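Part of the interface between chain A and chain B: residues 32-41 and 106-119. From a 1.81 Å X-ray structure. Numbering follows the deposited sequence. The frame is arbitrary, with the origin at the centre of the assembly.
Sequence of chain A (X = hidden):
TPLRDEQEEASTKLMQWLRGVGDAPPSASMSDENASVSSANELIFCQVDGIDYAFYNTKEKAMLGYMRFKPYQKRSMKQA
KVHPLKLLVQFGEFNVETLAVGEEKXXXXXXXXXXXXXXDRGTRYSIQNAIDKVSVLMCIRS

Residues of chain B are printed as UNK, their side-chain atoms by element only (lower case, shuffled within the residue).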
# COMPACT_ATOMS: atom_id res chain seq x y z
N ASP A 32 12.01 -5.42 19.31
CA ASP A 32 10.77 -6.09 18.89
C ASP A 32 11.10 -7.43 18.24
O ASP A 32 11.87 -7.48 17.28
CB ASP A 32 9.97 -5.22 17.91
CG ASP A 32 8.64 -5.84 17.52
OD1 ASP A 32 7.58 -5.30 17.91
OD2 ASP A 32 8.64 -6.87 16.80
N GLU A 33 10.51 -8.50 18.77
CA GLU A 33 10.72 -9.85 18.26
C GLU A 33 9.43 -10.49 17.77
O GLU A 33 9.35 -11.71 17.66
CB GLU A 33 11.34 -10.74 19.33
CG GLU A 33 12.79 -10.51 19.59
CD GLU A 33 13.41 -11.69 20.30
OE1 GLU A 33 14.22 -12.40 19.65
OE2 GLU A 33 13.04 -11.92 21.48
N ASN A 34 8.39 -9.69 17.54
CA ASN A 34 7.10 -10.23 17.12
C ASN A 34 7.20 -10.75 15.69
O ASN A 34 7.52 -9.99 14.78
CB ASN A 34 6.05 -9.13 17.22
CG ASN A 34 4.64 -9.63 17.03
OD1 ASN A 34 4.41 -10.78 16.64
ND2 ASN A 34 3.67 -8.76 17.28
N ALA A 35 6.92 -12.04 15.49
CA ALA A 35 6.97 -12.58 14.14
C ALA A 35 5.93 -11.95 13.23
O ALA A 35 6.11 -11.95 12.00
CB ALA A 35 6.77 -14.10 14.15
N SER A 36 4.83 -11.45 13.79
CA SER A 36 3.78 -10.86 12.97
C SER A 36 4.22 -9.53 12.36
O SER A 36 3.67 -9.13 11.32
CB SER A 36 2.51 -10.64 13.80
OG SER A 36 2.14 -11.84 14.49
N VAL A 37 5.17 -8.84 12.98
CA VAL A 37 5.64 -7.53 12.52
C VAL A 37 6.76 -7.72 11.51
O VAL A 37 7.69 -8.50 11.74
CB VAL A 37 6.12 -6.67 13.70
CG1 VAL A 37 6.80 -5.40 13.19
CG2 VAL A 37 4.94 -6.29 14.61
N SER A 38 6.68 -6.99 10.39
CA SER A 38 7.80 -6.87 9.46
C SER A 38 8.10 -5.38 9.29
O SER A 38 7.27 -4.64 8.74
CB SER A 38 7.49 -7.53 8.12
OG SER A 38 8.66 -7.56 7.31
N SER A 39 9.27 -4.96 9.74
CA SER A 39 9.60 -3.54 9.78
C SER A 39 10.12 -3.08 8.42
O SER A 39 10.62 -3.88 7.62
CB SER A 39 10.65 -3.27 10.86
OG SER A 39 10.03 -3.26 12.13
N ALA A 40 9.97 -1.78 8.13
CA ALA A 40 10.52 -1.28 6.88
C ALA A 40 12.03 -1.45 6.83
O ALA A 40 12.61 -1.61 5.75
CB ALA A 40 10.11 0.19 6.68
N ASN A 41 12.69 -1.45 8.00
CA ASN A 41 14.13 -1.70 8.06
C ASN A 41 14.51 -3.08 7.52
O ASN A 41 15.68 -3.31 7.22
CB ASN A 41 14.64 -1.53 9.51
CG ASN A 41 14.24 -2.70 10.45
OD1 ASN A 41 14.10 -3.85 10.04
ND2 ASN A 41 14.07 -2.37 11.73
N UNK B 106 -1.71 -10.80 25.63
CA UNK B 106 -1.82 -9.69 24.69
C UNK B 106 -0.42 -9.14 24.41
O UNK B 106 0.39 -8.98 25.32
o UNK B 106 -4.03 -5.42 24.80
c UNK B 106 -4.29 -6.65 24.85
c UNK B 106 -2.72 -8.61 25.26
o UNK B 106 -5.33 -7.09 25.38
c UNK B 106 -3.29 -7.63 24.24
N UNK B 107 -0.13 -8.86 23.13
CA UNK B 107 1.18 -8.39 22.71
C UNK B 107 1.03 -6.98 22.13
O UNK B 107 0.10 -6.71 21.36
c UNK B 107 2.09 -10.73 22.33
c UNK B 107 3.10 -8.76 21.12
c UNK B 107 1.82 -9.34 21.68
N UNK B 108 1.96 -6.11 22.50
CA UNK B 108 1.97 -4.70 22.14
C UNK B 108 3.07 -4.47 21.10
O UNK B 108 4.22 -4.85 21.32
c UNK B 108 2.07 -0.29 22.70
c UNK B 108 2.49 -2.41 23.13
c UNK B 108 2.19 -3.86 23.40
n UNK B 108 1.51 -1.47 22.89
c UNK B 108 3.67 -1.74 23.09
n UNK B 108 3.38 -0.43 22.82
N UNK B 109 2.71 -3.87 19.96
CA UNK B 109 3.67 -3.55 18.92
C UNK B 109 3.55 -2.08 18.54
O UNK B 109 2.46 -1.51 18.57
c UNK B 109 3.49 -4.41 17.65
o UNK B 109 3.25 -5.78 17.96
N UNK B 110 4.67 -1.47 18.18
CA UNK B 110 4.71 -0.08 17.75
C UNK B 110 5.15 -0.05 16.30
O UNK B 110 6.21 -0.60 15.97
c UNK B 110 5.32 0.65 20.07
c UNK B 110 5.62 2.25 18.14
c UNK B 110 5.66 0.78 18.60
N UNK B 111 4.35 0.61 15.44
CA UNK B 111 4.60 0.65 14.00
C UNK B 111 4.82 2.09 13.55
O UNK B 111 4.01 2.98 13.84
c UNK B 111 2.97 -1.38 13.63
c UNK B 111 3.43 0.04 13.22
c UNK B 111 4.05 -2.42 13.37
c UNK B 111 1.72 -1.75 12.86
N UNK B 112 5.91 2.31 12.82
CA UNK B 112 6.17 3.58 12.16
C UNK B 112 5.98 3.42 10.66
O UNK B 112 5.67 2.34 10.16
n UNK B 112 9.47 3.74 15.45
c UNK B 112 7.76 4.58 13.90
c UNK B 112 9.08 3.98 16.70
n UNK B 112 9.35 3.10 17.65
n UNK B 112 8.41 5.09 16.99
c UNK B 112 9.21 4.63 14.32
c UNK B 112 7.58 4.09 12.48
N UNK B 113 6.18 4.51 9.92
CA UNK B 113 5.80 4.52 8.52
C UNK B 113 6.56 3.44 7.76
O UNK B 113 7.77 3.24 7.93
c UNK B 113 7.52 6.25 7.82
c UNK B 113 6.02 5.92 7.92
c UNK B 113 5.33 6.02 6.57
N UNK B 114 5.82 2.69 6.92
CA UNK B 114 6.36 1.58 6.17
C UNK B 114 6.39 0.27 6.92
O UNK B 114 6.67 -0.77 6.30
N UNK B 115 6.13 0.28 8.23
CA UNK B 115 6.06 -0.97 8.99
C UNK B 115 4.71 -1.64 8.76
O UNK B 115 3.69 -0.98 8.54
c UNK B 115 6.24 -0.71 10.49
o UNK B 115 7.77 0.30 11.99
c UNK B 115 7.61 -0.16 10.84
o UNK B 115 8.51 -0.18 9.97
N UNK B 116 4.70 -2.97 8.85
CA UNK B 116 3.51 -3.78 8.63
C UNK B 116 3.35 -4.81 9.75
O UNK B 116 4.33 -5.31 10.31
c UNK B 116 2.31 -5.26 6.90
c UNK B 116 3.77 -7.45 6.20
c UNK B 116 3.57 -4.50 7.26
s UNK B 116 2.51 -7.00 7.36
N UNK B 117 2.09 -5.13 10.06
CA UNK B 117 1.78 -6.25 10.94
C UNK B 117 0.74 -7.14 10.27
O UNK B 117 -0.19 -6.65 9.62
c UNK B 117 -0.05 -5.06 12.24
c UNK B 117 1.31 -5.78 12.33
c UNK B 117 1.22 -6.97 13.30
c UNK B 117 0.99 -6.54 14.77
N UNK B 118 0.92 -8.45 10.40
CA UNK B 118 0.01 -9.46 9.89
C UNK B 118 -0.92 -9.88 11.03
O UNK B 118 -0.45 -10.25 12.11
c UNK B 118 0.82 -10.67 9.37
c UNK B 118 0.13 -11.56 8.35
o UNK B 118 0.69 -13.16 6.66
c UNK B 118 1.11 -12.51 7.63
o UNK B 118 2.29 -12.60 8.04
N UNK B 119 -2.23 -9.77 10.80
CA UNK B 119 -3.28 -10.14 11.74
C UNK B 119 -3.92 -11.41 11.22
O UNK B 119 -4.61 -11.39 10.19
c UNK B 119 -3.70 -7.65 12.13
c UNK B 119 -5.39 -9.37 12.96
c UNK B 119 -3.22 -7.41 13.53
c UNK B 119 -4.33 -9.03 11.88
O HOH W 1 7.18 -2.75 18.62
O HOH W 2 5.67 -6.89 19.86
O HOH W 3 0.89 -13.24 12.55

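Position 106 has three side-chain carbons, the last carrying two oxygens, beyond reach of chain A: Glu B106, a charged residue at an exposed site. Position 107 has one carbon bearing two more, one branch 3.9 Å from Asn A34 ND2; this is Val B107, CG1 being that atom, and its beta-branching favours an extended strand. At 108 a carbon leads to a five-membered ring of three carbons and two nitrogens; its CA-to-CB bond points away from chain A. This is His B108, exposed, with ND1 hydrogen-bonded elsewhere in the structure.

Position 109 carries one carbon and one oxygen, the oxygen 3.1 Å from Asn A34 ND2 and 3.8 Å from Val A37 CG2: Ser B109, whose OG accepts a hydrogen bond from that amide. Position 110, a carbon with two branches clear of chain A, is Val B110, again suited to a strand. At 111 four carbons fork at the second, and one tip meets Val A37 CG1 at 4.1 Å, apolar against apolar: Leu B111, through CD2.

Position 112 has three carbons, a nitrogen, and a carbon with two further nitrogens, out of reach: Arg B112, its long charged chain suited to solvent. Position 113, one carbon with two branches, its CA-to-CB bond directed away, is Val B113, partly exposed in the turn. Position 114 has no side-chain atoms: Gly B114. At its positive phi (85°) a CB would jam against the preceding carbonyl, and would sit 3.1 Å from Ala A40 CB.

At 115 two carbons end in two oxygens, one 2.8 Å from Ala A40 N: Asp B115. Its OD1 accepts from that amide, while its OD2 accepts from Arg B112 N (2.9 Å), so one carboxylate braces its own turn and holds the partner. Position 116, two carbons, sulfur and a carbon 4.2 Å from Ser A38 CB, is Met B116, a flexible chain. Position 117, four carbons forked at the first, its longer arm ending 4.0 Å from Val A37 CG2, is apolar Ile B117. Position 118, three carbons ending in two oxygens, is Glu B118, with OE1 hydrogen-bonded elsewhere. Position 119 repeats 117's pattern: Ile B119, apolar and buried, without contact here.

The contact works by antiparallel strand pairing. Glu B118 N donates to Ser A36 O, Ser A38 N to Met B116 O, and Met B116 N to Ser A38 O. Val A37 and Ile B117 share one sheet face, Ser A38 and Met B116 the other. Beyond these pairs, Asn A34 ND2 donates to Ser B109 OG and Ala A40 N to Asp B115 OD1, and water 1 donates to Asp A32 OD1 and accepts from Val B110 N.

Chain B 106-119: EVHSVLRVGDMIEI
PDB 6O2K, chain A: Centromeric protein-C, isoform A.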